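Local coordinates for protein disulfide-isomerase A4 (Rattus norvegicus, PDB 3EC3), which catalyses, in the endoplasmic reticulum, the rearrangement of disulfide bonds in proteins, the fragment here being its noncatalytic b and b' domains, at residues L12-V17 and T63-F68; Y130-L135 and E168-I173; P134-Y139 and A197-E202. The protein carries 1 engineered substitution. All blocks are in the same frame, centred on the assembly; numbering follows the deposited sequence.

Contact 1. Residues L12-V17 and T63-F68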
loop_
_atom_site.group_PDB
_atom_site.type_symbol
_atom_site.label_atom_id
_atom_site.label_comp_id
_atom_site.label_asym_id
_atom_site.label_seq_id
_atom_site.Cartn_x
_atom_site.Cartn_y
_atom_site.Cartn_z
ATOM N N LEU A 12 9.785 -21.754 -1.389
ATOM C CA LEU A 12 9.897 -23.157 -1.753
ATOM C C LEU A 12 8.542 -23.721 -2.201
ATOM O O LEU A 12 8.491 -24.602 -3.054
ATOM C CB LEU A 12 10.484 -24.001 -0.614
ATOM C CG LEU A 12 11.745 -23.429 0.015
ATOM C CD1 LEU A 12 12.089 -24.226 1.274
ATOM C CD2 LEU A 12 12.860 -23.382 -1.006
ATOM N N THR A 13 7.443 -23.253 -1.620
ATOM C CA THR A 13 6.171 -23.900 -1.881
ATOM C C THR A 13 5.087 -22.919 -2.287
ATOM O O THR A 13 5.149 -21.698 -2.020
ATOM C CB THR A 13 5.658 -24.661 -0.644
ATOM O OG1 THR A 13 5.419 -23.727 0.417
ATOM C CG2 THR A 13 6.643 -25.758 -0.188
ATOM N N LEU A 14 4.038 -23.471 -2.879
ATOM C CA LEU A 14 2.903 -22.663 -3.218
ATOM C C LEU A 14 2.246 -22.148 -1.923
ATOM O O LEU A 14 1.768 -20.998 -1.869
ATOM C CB LEU A 14 1.924 -23.490 -4.049
ATOM C CG LEU A 14 1.344 -22.932 -5.333
ATOM C CD1 LEU A 14 0.068 -23.727 -5.646
ATOM C CD2 LEU A 14 1.052 -21.445 -5.175
ATOM N N LYS A 15 2.257 -22.986 -0.878
ATOM C CA LYS A 15 1.627 -22.626 0.415
ATOM C C LYS A 15 2.240 -21.366 1.011
ATOM O O LYS A 15 1.541 -20.590 1.660
ATOM C CB LYS A 15 1.698 -23.766 1.437
ATOM C CG LYS A 15 0.664 -24.850 1.193
ATOM C CD LYS A 15 0.536 -25.802 2.380
ATOM C CE LYS A 15 -0.521 -26.863 2.099
ATOM N NZ LYS A 15 -0.660 -27.813 3.237
ATOM N N GLN A 16 3.544 -21.178 0.823
ATOM C CA GLN A 16 4.240 -19.973 1.281
ATOM C C GLN A 16 3.597 -18.729 0.646
ATOM O O GLN A 16 3.305 -17.725 1.330
ATOM C CB GLN A 16 5.722 -20.075 0.906
ATOM C CG GLN A 16 6.629 -18.881 1.305
ATOM C CD GLN A 16 7.102 -18.961 2.763
ATOM O OE1 GLN A 16 6.516 -19.649 3.591
ATOM N NE2 GLN A 16 8.205 -18.291 3.060
ATOM N N VAL A 17 3.431 -18.771 -0.672
ATOM C CA VAL A 17 2.823 -17.609 -1.378
ATOM C C VAL A 17 1.376 -17.382 -0.916
ATOM O O VAL A 17 0.993 -16.258 -0.650
ATOM C CB VAL A 17 2.836 -17.820 -2.899
ATOM C CG1 VAL A 17 2.232 -16.572 -3.614
ATOM C CG2 VAL A 17 4.233 -18.103 -3.381
ATOM N N THR A 63 8.505 -23.655 -11.661
ATOM C CA THR A 63 7.543 -23.549 -12.760
ATOM C C THR A 63 6.129 -23.762 -12.237
ATOM O O THR A 63 5.196 -23.215 -12.787
ATOM C CB THR A 63 7.852 -24.513 -13.941
ATOM O OG1 THR A 63 7.848 -25.875 -13.477
ATOM C CG2 THR A 63 9.204 -24.190 -14.536
ATOM N N GLU A 64 5.989 -24.530 -11.155
ATOM C CA GLU A 64 4.705 -24.761 -10.501
ATOM C C GLU A 64 4.121 -23.452 -9.960
ATOM O O GLU A 64 2.932 -23.134 -10.155
ATOM C CB GLU A 64 4.880 -25.797 -9.389
ATOM C CG GLU A 64 3.837 -25.737 -8.253
ATOM C CD GLU A 64 4.122 -26.782 -7.171
ATOM O OE1 GLU A 64 4.257 -26.398 -5.991
ATOM O OE2 GLU A 64 4.256 -27.982 -7.507
ATOM N N ILE A 65 4.977 -22.653 -9.315
ATOM C CA ILE A 65 4.499 -21.407 -8.764
ATOM C C ILE A 65 4.244 -20.397 -9.878
ATOM O O ILE A 65 3.263 -19.654 -9.816
ATOM C CB ILE A 65 5.472 -20.868 -7.657
ATOM C CG1 ILE A 65 5.517 -21.880 -6.479
ATOM C CG2 ILE A 65 5.071 -19.422 -7.263
ATOM C CD1 ILE A 65 6.340 -21.431 -5.282
ATOM N N ALA A 66 5.101 -20.379 -10.905
ATOM C CA ALA A 66 4.905 -19.497 -12.058
ATOM C C ALA A 66 3.542 -19.803 -12.715
ATOM O O ALA A 66 2.749 -18.887 -12.976
ATOM C CB ALA A 66 6.044 -19.681 -13.082
ATOM N N LYS A 67 3.276 -21.087 -12.944
ATOM C CA LYS A 67 1.950 -21.541 -13.484
ATOM C C LYS A 67 0.788 -21.051 -12.633
ATOM O O LYS A 67 -0.153 -20.410 -13.153
ATOM C CB LYS A 67 1.932 -23.076 -13.660
ATOM C CG LYS A 67 2.997 -23.538 -14.629
ATOM C CD LYS A 67 3.060 -25.062 -14.884
ATOM C CE LYS A 67 4.288 -25.392 -15.737
ATOM N NZ LYS A 67 4.664 -26.844 -15.650
ATOM N N PHE A 68 0.851 -21.309 -11.324
ATOM C CA PHE A 68 -0.144 -20.767 -10.390
ATOM C C PHE A 68 -0.327 -19.268 -10.544
ATOM O O PHE A 68 -1.466 -18.781 -10.524
ATOM C CB PHE A 68 0.197 -21.115 -8.930
ATOM C CG PHE A 68 -0.652 -20.406 -7.910
ATOM C CD1 PHE A 68 -0.183 -19.258 -7.275
ATOM C CD2 PHE A 68 -1.913 -20.893 -7.568
ATOM C CE1 PHE A 68 -0.976 -18.596 -6.301
ATOM C CE2 PHE A 68 -2.709 -20.232 -6.607
ATOM C CZ PHE A 68 -2.243 -19.091 -5.977
HETATM O O HOH W 1 7.018 -24.800 -5.765
#
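The Phe68 ring takes Leu14 CD2 over one face: the methyl carbon sits 3.5 Å from the ring centroid, 22° off the normal and offset toward the rim, a CH-pi contact. Leu14 CD1 reaches the same ring near Phe68 CG and CD2, at 4.0 Å from Phe68 CD2. Phe68 CG stands anti to the backbone N (chi1 171°), and the ring beyond it meets Leu14 at the start of helix 14-23. Both helices belong to the first of the two thioredoxin-like domains, where short strand 9-10 leads into helix 14-23 and strand 57-60 into helix 63-69. Thr13 is the N-cap of the former, its OG1 accepting from Gln16 N at 3.2 Å. Ile65 CD1 lies against this first turn, 3.5 Å from Thr13 O, while its CG2 meets Val17 CG2 at 4.2 Å; Ile11 touches both side chains. An alanine in place of Leu14 removes CG and both methyls and would probably leave the Phe68 face without these partners and the ring freer to turn. One water donates to both Leu12 O, at 3.1 Å, and Glu64 OE1, at 3.2 Å, bridging the segments where no direct hydrogen bond joins them.

Contact 2. Residues Y130-L135 and E168-I173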
loop_
_atom_site.group_PDB
_atom_site.type_symbol
_atom_site.label_atom_id
_atom_site.label_comp_id
_atom_site.label_asym_id
_atom_site.label_seq_id
_atom_site.Cartn_x
_atom_site.Cartn_y
_atom_site.Cartn_z
ATOM N N TYR A 130 4.454 5.797 4.090
ATOM C CA TYR A 130 3.514 6.903 3.874
ATOM C C TYR A 130 4.161 8.275 3.992
ATOM O O TYR A 130 3.639 9.167 4.682
ATOM C CB TYR A 130 2.299 6.752 4.757
ATOM C CG TYR A 130 1.409 5.655 4.212
ATOM C CD1 TYR A 130 1.399 4.402 4.788
ATOM C CD2 TYR A 130 0.619 5.885 3.082
ATOM C CE1 TYR A 130 0.586 3.354 4.273
ATOM C CE2 TYR A 130 -0.196 4.862 2.553
ATOM C CZ TYR A 130 -0.217 3.618 3.174
ATOM O OH TYR A 130 -0.988 2.635 2.618
ATOM N N SER A 131 5.263 8.407 3.253
ATOM C CA SER A 131 6.041 9.621 3.185
ATOM C C SER A 131 5.562 10.515 2.072
ATOM O O SER A 131 5.706 11.727 2.176
ATOM C CB SER A 131 7.506 9.285 2.956
ATOM O OG SER A 131 8.235 9.821 4.019
ATOM N N LYS A 132 4.968 9.946 1.020
ATOM C CA LYS A 132 4.563 10.761 -0.128
ATOM C C LYS A 132 3.428 11.705 0.266
ATOM O O LYS A 132 2.573 11.340 1.065
ATOM C CB LYS A 132 4.184 9.904 -1.347
ATOM C CG LYS A 132 4.143 10.741 -2.649
ATOM C CD LYS A 132 4.093 9.890 -3.916
ATOM C CE LYS A 132 4.187 10.811 -5.153
ATOM N NZ LYS A 132 4.095 9.998 -6.411
ATOM N N ARG A 133 3.435 12.915 -0.291
ATOM C CA ARG A 133 2.382 13.917 -0.056
ATOM C C ARG A 133 1.921 14.508 -1.406
ATOM O O ARG A 133 2.710 14.543 -2.387
ATOM C CB ARG A 133 2.872 15.063 0.859
ATOM C CG ARG A 133 3.448 14.652 2.181
ATOM C CD ARG A 133 2.363 14.512 3.232
ATOM N NE ARG A 133 2.877 14.052 4.520
ATOM C CZ ARG A 133 3.164 12.784 4.818
ATOM N NH1 ARG A 133 2.996 11.820 3.922
ATOM N NH2 ARG A 133 3.603 12.477 6.028
ATOM N N PRO A 134 0.657 14.977 -1.469
ATOM C CA PRO A 134 -0.367 14.926 -0.398
ATOM C C PRO A 134 -0.877 13.512 -0.013
ATOM O O PRO A 134 -0.967 12.626 -0.862
ATOM C CB PRO A 134 -1.530 15.751 -0.967
ATOM C CG PRO A 134 -0.916 16.604 -2.059
ATOM C CD PRO A 134 0.164 15.692 -2.654
ATOM N N LEU A 135 -1.237 13.344 1.253
ATOM C CA LEU A 135 -1.718 12.067 1.780
ATOM C C LEU A 135 -3.088 12.286 2.424
ATOM O O LEU A 135 -3.243 13.151 3.318
ATOM C CB LEU A 135 -0.734 11.516 2.809
ATOM C CG LEU A 135 -1.227 10.361 3.690
ATOM C CD1 LEU A 135 -1.450 9.074 2.878
ATOM C CD2 LEU A 135 -0.189 10.136 4.797
ATOM N N GLU A 168 -3.538 11.202 -8.081
ATOM C CA GLU A 168 -2.484 12.162 -7.775
ATOM C C GLU A 168 -2.224 12.312 -6.259
ATOM O O GLU A 168 -1.190 12.903 -5.847
ATOM C CB GLU A 168 -2.849 13.524 -8.364
ATOM C CG GLU A 168 -4.104 14.142 -7.725
ATOM C CD GLU A 168 -5.391 13.837 -8.499
ATOM O OE1 GLU A 168 -5.440 12.819 -9.234
ATOM O OE2 GLU A 168 -6.343 14.637 -8.403
ATOM N N TYR A 169 -3.135 11.766 -5.428
ATOM C CA TYR A 169 -2.935 11.750 -3.974
ATOM C C TYR A 169 -2.847 10.299 -3.489
ATOM O O TYR A 169 -3.417 9.413 -4.120
ATOM C CB TYR A 169 -4.117 12.435 -3.257
ATOM C CG TYR A 169 -4.416 13.822 -3.802
ATOM C CD1 TYR A 169 -3.372 14.697 -4.143
ATOM C CD2 TYR A 169 -5.736 14.259 -3.965
ATOM C CE1 TYR A 169 -3.625 15.999 -4.647
ATOM C CE2 TYR A 169 -6.006 15.561 -4.464
ATOM C CZ TYR A 169 -4.960 16.410 -4.799
ATOM O OH TYR A 169 -5.246 17.665 -5.292
ATOM N N THR A 170 -2.141 10.094 -2.384
ATOM C CA THR A 170 -2.071 8.772 -1.695
ATOM C C THR A 170 -3.192 8.760 -0.635
ATOM O O THR A 170 -3.431 9.779 0.011
ATOM C CB THR A 170 -0.713 8.603 -1.034
ATOM O OG1 THR A 170 0.333 8.856 -2.013
ATOM C CG2 THR A 170 -0.564 7.203 -0.413
ATOM N N PHE A 171 -3.927 7.646 -0.519
ATOM C CA PHE A 171 -5.021 7.523 0.471
ATOM C C PHE A 171 -4.648 6.353 1.366
ATOM O O PHE A 171 -4.024 5.367 0.900
ATOM C CB PHE A 171 -6.338 7.191 -0.201
ATOM C CG PHE A 171 -6.974 8.330 -1.008
ATOM C CD1 PHE A 171 -6.428 8.787 -2.190
ATOM C CD2 PHE A 171 -8.180 8.892 -0.579
ATOM C CE1 PHE A 171 -7.047 9.809 -2.933
ATOM C CE2 PHE A 171 -8.811 9.926 -1.313
ATOM C CZ PHE A 171 -8.241 10.384 -2.485
ATOM N N ALA A 172 -4.992 6.461 2.644
ATOM C CA ALA A 172 -4.747 5.359 3.582
ATOM C C ALA A 172 -5.820 5.381 4.647
ATOM O O ALA A 172 -6.378 6.470 4.965
ATOM C CB ALA A 172 -3.367 5.505 4.223
ATOM N N ILE A 173 -6.117 4.219 5.224
ATOM C CA ILE A 173 -6.944 4.210 6.432
ATOM C C ILE A 173 -5.958 4.127 7.613
ATOM O O ILE A 173 -4.830 3.620 7.467
ATOM C CB ILE A 173 -7.935 3.004 6.438
ATOM C CG1 ILE A 173 -7.152 1.684 6.493
ATOM C CG2 ILE A 173 -8.966 3.133 5.242
ATOM C CD1 ILE A 173 -8.064 0.455 6.730
HETATM O O HOH W 2 -2.395 3.419 0.273
HETATM O O HOH W 3 0.942 11.371 -2.398
#
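Pro134 O is gripped twice, by Thr170 N at 3.2 Å and by a water that donates to it at 2.8 Å. The N-H of Thr170 points at the oxygen almost straight (166°); the same water is 2.6 Å from Thr170 OG1. This is the opening of a parallel strand pair in the second thioredoxin-like domain, with Leu135 opposite Thr170 where strands 135-140 and 170-175 begin, and helix 149-163 in the crossover between them. A cis peptide bond precedes Pro134, whose CG rests 3.7 Å from Tyr169 CD1. Glu168 CG lies over the centre of one face of that tyrosine ring, whose OH bonds to Lys227, also the salt-bridge partner of Glu168. On the approach to the strand, Arg133 NH1 turns back to donate to Tyr130 O and Lys132 O, one guanidinium nitrogen gripping two carbonyls of the loop. Thr170 OG1 is anti to the carbonyl carbon (chi1 -52°) and CG2 anti to the backbone N, which sets the hydroxyl at the water and the methyl between Leu135 CD1 and the edge of the Tyr130 ring. Ala172 CB packs 3.6 Å from Tyr130 CE2. Beyond it a second water, in the plane of the tyrosine ring, accepts from Tyr130 OH at 2.8 Å and donates to Phe171 O at 2.6 Å.

Contact 3. Residues P134-Y139 and A197-E202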
loop_
_atom_site.group_PDB
_atom_site.type_symbol
_atom_site.label_atom_id
_atom_site.label_comp_id
_atom_site.label_asym_id
_atom_site.label_seq_id
_atom_site.Cartn_x
_atom_site.Cartn_y
_atom_site.Cartn_z
ATOM N N PRO A 134 0.657 14.977 -1.469
ATOM C CA PRO A 134 -0.367 14.926 -0.398
ATOM C C PRO A 134 -0.877 13.512 -0.013
ATOM O O PRO A 134 -0.967 12.626 -0.862
ATOM C CB PRO A 134 -1.530 15.751 -0.967
ATOM C CG PRO A 134 -0.916 16.604 -2.059
ATOM C CD PRO A 134 0.164 15.692 -2.654
ATOM N N LEU A 135 -1.237 13.344 1.253
ATOM C CA LEU A 135 -1.718 12.067 1.780
ATOM C C LEU A 135 -3.088 12.286 2.424
ATOM O O LEU A 135 -3.243 13.151 3.318
ATOM C CB LEU A 135 -0.734 11.516 2.809
ATOM C CG LEU A 135 -1.227 10.361 3.690
ATOM C CD1 LEU A 135 -1.450 9.074 2.878
ATOM C CD2 LEU A 135 -0.189 10.136 4.797
ATOM N N VAL A 136 -4.078 11.526 1.962
ATOM C CA VAL A 136 -5.431 11.612 2.515
ATOM C C VAL A 136 -5.533 10.479 3.538
ATOM O O VAL A 136 -5.330 9.344 3.177
ATOM C CB VAL A 136 -6.513 11.481 1.413
ATOM C CG1 VAL A 136 -7.962 11.551 2.031
ATOM C CG2 VAL A 136 -6.330 12.555 0.329
ATOM N N VAL A 137 -5.794 10.786 4.812
ATOM C CA VAL A 137 -5.930 9.762 5.855
ATOM C C VAL A 137 -7.350 9.655 6.385
ATOM O O VAL A 137 -7.943 10.666 6.741
ATOM C CB VAL A 137 -5.006 10.040 7.058
ATOM C CG1 VAL A 137 -5.088 8.818 8.068
ATOM C CG2 VAL A 137 -3.544 10.258 6.578
ATOM N N VAL A 138 -7.890 8.431 6.443
ATOM C CA VAL A 138 -9.215 8.183 7.008
ATOM C C VAL A 138 -9.063 7.379 8.314
ATOM O O VAL A 138 -8.546 6.250 8.326
ATOM C CB VAL A 138 -10.181 7.512 5.987
ATOM C CG1 VAL A 138 -11.527 7.143 6.628
ATOM C CG2 VAL A 138 -10.402 8.438 4.757
ATOM N N TYR A 139 -9.519 7.986 9.415
ATOM C CA TYR A 139 -9.324 7.427 10.748
ATOM C C TYR A 139 -10.579 6.728 11.289
ATOM O O TYR A 139 -11.678 7.298 11.286
ATOM C CB TYR A 139 -8.972 8.540 11.743
ATOM C CG TYR A 139 -7.749 9.366 11.405
ATOM C CD1 TYR A 139 -7.867 10.543 10.681
ATOM C CD2 TYR A 139 -6.483 8.993 11.849
ATOM C CE1 TYR A 139 -6.749 11.331 10.384
ATOM C CE2 TYR A 139 -5.346 9.780 11.542
ATOM C CZ TYR A 139 -5.503 10.940 10.807
ATOM O OH TYR A 139 -4.420 11.738 10.490
ATOM N N ALA A 197 -11.524 12.299 8.823
ATOM C CA ALA A 197 -10.549 12.360 7.716
ATOM C C ALA A 197 -9.694 13.619 7.773
ATOM O O ALA A 197 -10.156 14.674 8.213
ATOM C CB ALA A 197 -11.257 12.242 6.357
ATOM N N ALA A 198 -8.442 13.472 7.353
ATOM C CA ALA A 198 -7.516 14.592 7.229
ATOM C C ALA A 198 -6.688 14.504 5.939
ATOM O O ALA A 198 -6.569 13.432 5.313
ATOM C CB ALA A 198 -6.615 14.688 8.482
ATOM N N ILE A 199 -6.120 15.635 5.540
ATOM C CA ILE A 199 -5.141 15.662 4.483
ATOM C C ILE A 199 -3.832 16.247 4.997
ATOM O O ILE A 199 -3.824 17.320 5.590
ATOM C CB ILE A 199 -5.645 16.482 3.262
ATOM C CG1 ILE A 199 -6.939 15.856 2.722
ATOM C CG2 ILE A 199 -4.508 16.593 2.189
ATOM C CD1 ILE A 199 -7.536 16.487 1.519
ATOM N N LEU A 200 -2.729 15.545 4.755
ATOM C CA LEU A 200 -1.396 16.112 4.986
ATOM C C LEU A 200 -0.811 16.610 3.644
ATOM O O LEU A 200 -0.709 15.829 2.689
ATOM C CB LEU A 200 -0.458 15.063 5.615
ATOM C CG LEU A 200 -0.933 14.058 6.681
ATOM C CD1 LEU A 200 0.255 13.431 7.409
ATOM C CD2 LEU A 200 -1.898 14.694 7.680
ATOM N N ASP A 201 -0.426 17.890 3.559
ATOM C CA ASP A 201 0.137 18.402 2.298
ATOM C C ASP A 201 1.660 18.428 2.237
ATOM O O ASP A 201 2.353 18.153 3.233
ATOM C CB ASP A 201 -0.473 19.750 1.860
ATOM C CG ASP A 201 0.121 20.937 2.595
ATOM O OD1 ASP A 201 1.022 20.737 3.447
ATOM O OD2 ASP A 201 -0.310 22.081 2.321
ATOM N N GLU A 202 2.161 18.806 1.062
ATOM C CA GLU A 202 3.566 18.747 0.720
ATOM C C GLU A 202 4.381 19.751 1.525
ATOM O O GLU A 202 5.597 19.615 1.623
ATOM C CB GLU A 202 3.714 19.065 -0.757
ATOM C CG GLU A 202 4.389 17.984 -1.565
ATOM C CD GLU A 202 3.723 17.773 -2.921
ATOM O OE1 GLU A 202 2.603 18.288 -3.140
ATOM O OE2 GLU A 202 4.324 17.082 -3.766
#
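Two reciprocal pairs of backbone hydrogen bonds join strands 135-140 and 196-200. Leu135 N donates to Leu200 O at 2.9 Å and Leu200 N returns the bond to Leu135 O at 2.8 Å; Val137 and Ala198 exchange the same two bonds. Between them Val136 faces Ile199, and beyond the second pair Val138 faces Ala197, both non-hydrogen-bonded; CA-H...O contacts supplement the ladder. At its start Pro134 CA approaches Leu200 O, and Pro134 CD lies 3.6 Å from Glu202 OE1.

The side chains divide between two faces. On one, Val136 and Ile199 lie side by side and point the same way, CG2 of the valine 4.1 Å from CG1 of the isoleucine; Ile199 also touches Phe222 and Phe226 of helix 216-227. On the other, Leu135 CD2 meets Leu200 CD1 at 4.2 Å. Tyr139 CG stands beside the backbone N (chi1 -57°), and the ring beyond it turns an edge to Ala198 CB, 3.9 Å from Tyr139 CE1, while Val137 CG1 lies over one face; Tyr139 OH is hydrogen-bonded to Glu182. The axes of segments 135-139 and 197-200 run at 157°, the antiparallel central pairing of a thioredoxin-like sheet, in which strand 135-140 also pairs in parallel with strand 170-175.

From the N terminus, contact 1 closes first, bringing the start of helix 14-23 to helix 63-69 across strand 28-32, helix 39-51 and strand 57-60, all within the first thioredoxin-like domain. The chain then completes that domain before contact 2 opens, so the two are in series, about 19 Å apart at their nearest atoms. Contacts 2 and 3 share Pro134 and Leu135, and both loops leave from there: contact 2 closes first, at 168-173, and contact 3 later, at 197-202. Together they give strand 135-140 a parallel neighbour, 170-175, and an antiparallel one, 196-200, within the second domain's sheet.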